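Local coordinates for toxin protein (Yersinia entomophaga, PDB 6AQK) that probably acts as an ADP-ribosyltransferase toxin, being the C-terminal toxin domain of the RHS2 protein, at residues F33-A36 with L37-N41; G177-A180 with S181-E184. One frame throughout, in Å; residues are numbered along the deposited sequence.

Contact 1 (F33-A36 with L37-N41); sequences FTIA and LQKLN
Phe-33 to Ala-36 hand their carbonyls to the N-H groups of Leu-37 to Leu-40 in four successive i to i+4 bonds, the last turns of helix 27-39, and the Lys-39 N to Ile-35 O bond, at 2.9 Å, runs nearly along the C=O axis. The helix ends in a Schellman motif: Leu-40 is the first residue to leave helical angles, Asn-41, the C-prime residue with positive phi, gives its N-H to Gln-38 O at 3.1 Å, and Ile-42 N pairs with Leu-37 O.

On the inner side, the Phe-33 ring, with CG anti to N (chi1 -172°), stands out from the helix. Its CE1 leans over Leu-37 CG and CD2, and CD2 approaches obliquely at 4.1 Å from CE1. The same ring meets Phe-54 and Trp-58 of helix 51-63 edge-to-face, while Leu-37 also packs on Phe-54. One face of the helix is thereby tied into an aromatic and aliphatic core. One turn apart along the helix, Ile-35 and Lys-39 run side by side. The lysine chain bends at chi2, its CG resting near Ile-35 O, and only CE meets Ile-35 CG2, at 4.0 Å.

A polar link joins Thr-34 and Gln-38. One water accepts a hydrogen bond from Thr-34 OG1 at 2.7 Å and donates to Gln-38 OE1 at 2.9 Å. Thr-34 OG1 also bonds to Ser-31 O, so its single hydrogen would have to be shared or alternate between the two. The water at OE1 and a weak bond from NE2 to Ser-113 OG together probably favour one flip of the glutamine amide.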
loop_
_atom_site.group_PDB
_atom_site.type_symbol
_atom_site.label_atom_id
_atom_site.label_comp_id
_atom_site.label_asym_id
_atom_site.label_seq_id
_atom_site.Cartn_x
_atom_site.Cartn_y
_atom_site.Cartn_z
ATOM N N PHE A 33 -12.521 1.679 4.377
ATOM C CA PHE A 33 -13.033 2.843 3.703
ATOM C C PHE A 33 -12.328 2.968 2.289
ATOM O O PHE A 33 -13.016 3.186 1.266
ATOM C CB PHE A 33 -12.733 4.080 4.503
ATOM C CG PHE A 33 -13.371 5.367 4.004
ATOM C CD1 PHE A 33 -12.770 6.163 2.990
ATOM C CD2 PHE A 33 -14.486 5.871 4.629
ATOM C CE1 PHE A 33 -13.364 7.343 2.560
ATOM C CE2 PHE A 33 -15.055 7.059 4.222
ATOM C CZ PHE A 33 -14.496 7.797 3.175
ATOM N N THR A 34 -11.017 2.805 2.228
ATOM C CA THR A 34 -10.337 3.020 0.970
ATOM C C THR A 34 -10.604 1.836 0.043
ATOM O O THR A 34 -10.650 2.025 -1.195
ATOM C CB THR A 34 -8.841 3.377 1.108
ATOM O OG1 THR A 34 -8.087 2.326 1.750
ATOM C CG2 THR A 34 -8.661 4.695 1.867
ATOM N N ILE A 35 -10.789 0.657 0.616
ATOM C CA ILE A 35 -11.256 -0.472 -0.176
ATOM C C ILE A 35 -12.616 -0.158 -0.770
ATOM O O ILE A 35 -12.843 -0.405 -1.984
ATOM C CB ILE A 35 -11.221 -1.751 0.599
ATOM C CG1 ILE A 35 -9.729 -2.139 0.838
ATOM C CG2 ILE A 35 -11.962 -2.852 -0.132
ATOM C CD1 ILE A 35 -9.578 -3.281 1.785
ATOM N N ALA A 36 -13.519 0.372 0.037
ATOM C CA ALA A 36 -14.848 0.752 -0.531
ATOM C C ALA A 36 -14.755 1.720 -1.651
ATOM O O ALA A 36 -15.478 1.550 -2.648
ATOM C CB ALA A 36 -15.771 1.258 0.501
ATOM N N LEU A 37 -13.860 2.708 -1.556
ATOM C CA LEU A 37 -13.641 3.679 -2.659
ATOM C C LEU A 37 -13.222 2.951 -3.942
ATOM O O LEU A 37 -13.662 3.351 -5.004
ATOM C CB LEU A 37 -12.553 4.661 -2.315
ATOM C CG LEU A 37 -12.699 5.672 -1.158
ATOM C CD1 LEU A 37 -11.362 6.403 -0.962
ATOM C CD2 LEU A 37 -13.791 6.643 -1.476
ATOM N N GLN A 38 -12.358 1.933 -3.822
ATOM C CA GLN A 38 -11.934 1.151 -4.995
ATOM C C GLN A 38 -13.104 0.407 -5.596
ATOM O O GLN A 38 -13.319 0.450 -6.826
ATOM C CB GLN A 38 -10.867 0.089 -4.689
ATOM C CG GLN A 38 -9.569 0.598 -4.113
ATOM C CD GLN A 38 -8.609 -0.547 -3.805
ATOM O OE1 GLN A 38 -8.199 -0.743 -2.665
ATOM N NE2 GLN A 38 -8.254 -1.317 -4.835
ATOM N N LYS A 39 -13.850 -0.276 -4.740
ATOM C CA LYS A 39 -14.927 -1.188 -5.178
ATOM C C LYS A 39 -16.042 -0.400 -5.840
ATOM O O LYS A 39 -16.743 -0.923 -6.704
ATOM C CB LYS A 39 -15.524 -2.055 -4.036
ATOM C CG LYS A 39 -14.676 -3.180 -3.409
ATOM C CD LYS A 39 -13.580 -3.685 -4.302
ATOM C CE LYS A 39 -12.703 -4.731 -3.618
ATOM N NZ LYS A 39 -13.448 -5.966 -3.222
ATOM N N LEU A 40 -16.221 0.851 -5.459
ATOM C CA LEU A 40 -17.295 1.611 -6.009
ATOM C C LEU A 40 -16.795 2.580 -7.062
ATOM O O LEU A 40 -17.525 3.445 -7.400
ATOM C CB LEU A 40 -18.064 2.354 -4.906
ATOM C CG LEU A 40 -18.833 1.396 -3.953
ATOM C CD1 LEU A 40 -19.446 2.153 -2.759
ATOM C CD2 LEU A 40 -19.929 0.646 -4.712
ATOM N N ASN A 41 -15.543 2.448 -7.499
ATOM C CA ASN A 41 -14.940 3.379 -8.431
ATOM C C ASN A 41 -15.129 4.855 -8.090
ATOM O O ASN A 41 -15.358 5.672 -8.954
ATOM C CB ASN A 41 -15.461 3.005 -9.848
ATOM C CG ASN A 41 -15.186 1.554 -10.181
ATOM O OD1 ASN A 41 -16.090 0.801 -10.457
ATOM N ND2 ASN A 41 -13.927 1.135 -10.074
HETATM O O HOH W 1 -7.452 0.639 -0.223
#

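Contact 2 (G177-A180 with S181-E184); sequences GLYA and SEGE
Tyr-179 and Glu-184 meet in a local, surface-exposed loop contact within the connection from strand 161-167 to strand 184-187, where the chain folds back on itself at the entry to the second strand, which Glu-184 begins. Tyr-179 O takes two N-H groups, from Glu-182 at 2.9 Å and from Glu-184 at 3.2 Å. They arrive from opposite faces of the carbonyl plane, neither on a lone pair. Gly-183 N adds a bond to Ala-180 O, again from well above the plane.

A type I beta turn from Gly-177 to Ala-180, closed by Ala-180 N to Gly-177 O, runs into a short 3-10 turn at Ala-180 and Ser-181. The Glu-184 N to Tyr-179 O and Gly-183 N to Ala-180 O bonds, with Gly-183 at positive phi, make a Schellman-like pattern. A water accepting from Ser-181 N donates to Gly-177 O.

The Glu-184 chain, extended and with CG opposite N (chi1 178°), runs alongside the tyrosine, pointing the same way. Its OE1 comes to the ring edge near the plane, 3.5 Å from Tyr-179 CD2, with ring and carboxylate planes 67° apart. A second water donates to that OE1 and accepts from Tyr-179 N. The Glu-182 side chain crosses Tyr-179 obliquely, OE1 3.9 Å from CD1, planes 37° apart. Glu-184 also touches Gln-23 of helix 19-23.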
loop_
_atom_site.group_PDB
_atom_site.type_symbol
_atom_site.label_atom_id
_atom_site.label_comp_id
_atom_site.label_asym_id
_atom_site.label_seq_id
_atom_site.Cartn_x
_atom_site.Cartn_y
_atom_site.Cartn_z
ATOM N N GLY A 177 4.800 9.324 11.758
ATOM C CA GLY A 177 3.763 8.456 12.327
ATOM C C GLY A 177 4.271 7.324 13.211
ATOM O O GLY A 177 5.380 7.319 13.686
ATOM N N LEU A 178 3.426 6.347 13.404
ATOM C CA LEU A 178 3.511 5.500 14.534
ATOM C C LEU A 178 4.707 4.572 14.458
ATOM O O LEU A 178 5.249 4.191 15.492
ATOM C CB LEU A 178 2.186 4.777 14.606
ATOM C CG LEU A 178 1.779 3.773 15.670
ATOM C CD1 LEU A 178 1.866 4.264 17.103
ATOM C CD2 LEU A 178 0.330 3.382 15.395
ATOM N N TYR A 179 5.198 4.262 13.255
ATOM C CA TYR A 179 6.312 3.331 13.109
ATOM C C TYR A 179 7.489 3.983 12.420
ATOM O O TYR A 179 8.419 3.275 12.018
ATOM C CB TYR A 179 5.824 2.111 12.315
ATOM C CG TYR A 179 4.660 1.425 13.003
ATOM C CD1 TYR A 179 4.852 0.841 14.242
ATOM C CD2 TYR A 179 3.385 1.448 12.479
ATOM C CE1 TYR A 179 3.828 0.246 14.933
ATOM C CE2 TYR A 179 2.317 0.838 13.183
ATOM C CZ TYR A 179 2.573 0.244 14.408
ATOM O OH TYR A 179 1.585 -0.357 15.158
ATOM N N ALA A 180 7.482 5.312 12.316
ATOM C CA ALA A 180 8.621 6.035 11.725
ATOM C C ALA A 180 9.929 5.691 12.415
ATOM O O ALA A 180 10.905 5.445 11.755
ATOM C CB ALA A 180 8.391 7.520 11.791
ATOM N N SER A 181 9.914 5.576 13.733
ATOM C CA SER A 181 11.148 5.262 14.495
ATOM C C SER A 181 11.560 3.780 14.299
ATOM O O SER A 181 12.658 3.432 14.634
ATOM C CB SER A 181 10.957 5.608 15.993
ATOM O OG SER A 181 10.019 4.712 16.598
ATOM N N GLU A 182 10.700 2.935 13.698
ATOM C CA GLU A 182 11.053 1.563 13.346
ATOM C C GLU A 182 11.351 1.395 11.840
ATOM O O GLU A 182 11.412 0.276 11.408
ATOM C CB GLU A 182 9.981 0.615 13.839
ATOM C CG GLU A 182 9.341 1.114 15.124
ATOM C CD GLU A 182 8.932 0.002 16.029
ATOM O OE1 GLU A 182 8.090 -0.803 15.604
ATOM O OE2 GLU A 182 9.460 -0.056 17.165
ATOM N N GLY A 183 11.594 2.512 11.093
ATOM C CA GLY A 183 12.001 2.531 9.703
ATOM C C GLY A 183 10.862 2.604 8.667
ATOM O O GLY A 183 11.088 2.411 7.490
ATOM N N GLU A 184 9.651 2.884 9.100
ATOM C CA GLU A 184 8.515 2.862 8.151
ATOM C C GLU A 184 8.503 4.195 7.409
ATOM O O GLU A 184 8.636 5.263 8.054
ATOM C CB GLU A 184 7.234 2.593 8.895
ATOM C CG GLU A 184 5.991 2.589 8.028
ATOM C CD GLU A 184 4.821 1.841 8.709
ATOM O OE1 GLU A 184 3.834 2.468 9.159
ATOM O OE2 GLU A 184 4.890 0.624 8.788
HETATM O O HOH W 2 7.703 6.061 15.546
HETATM O O HOH W 3 4.561 4.872 10.405
HETATM O O HOH W 4 10.985 6.062 8.922
#

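Contacts 1 and 2 lie on opposite sides of the chain's centre, their centres about 26 Å apart, and share no helix or strand. Residues 33-41 close a helix whose inner face is buried against helices 51-63 and 74-90, so apolar packing dominates there and the polar groups sit to one side. Residues 177-184, by contrast, form a surface loop leading into a short strand, where the shape rests on backbone bonds and waters, and apolar packing counts for little. Both use glutamine or glutamate oxygens as acceptors of hydrogen bonds from water, yet contact 1 bridges side chain to side chain, whereas contact 2 mostly ties its waters to the main chain.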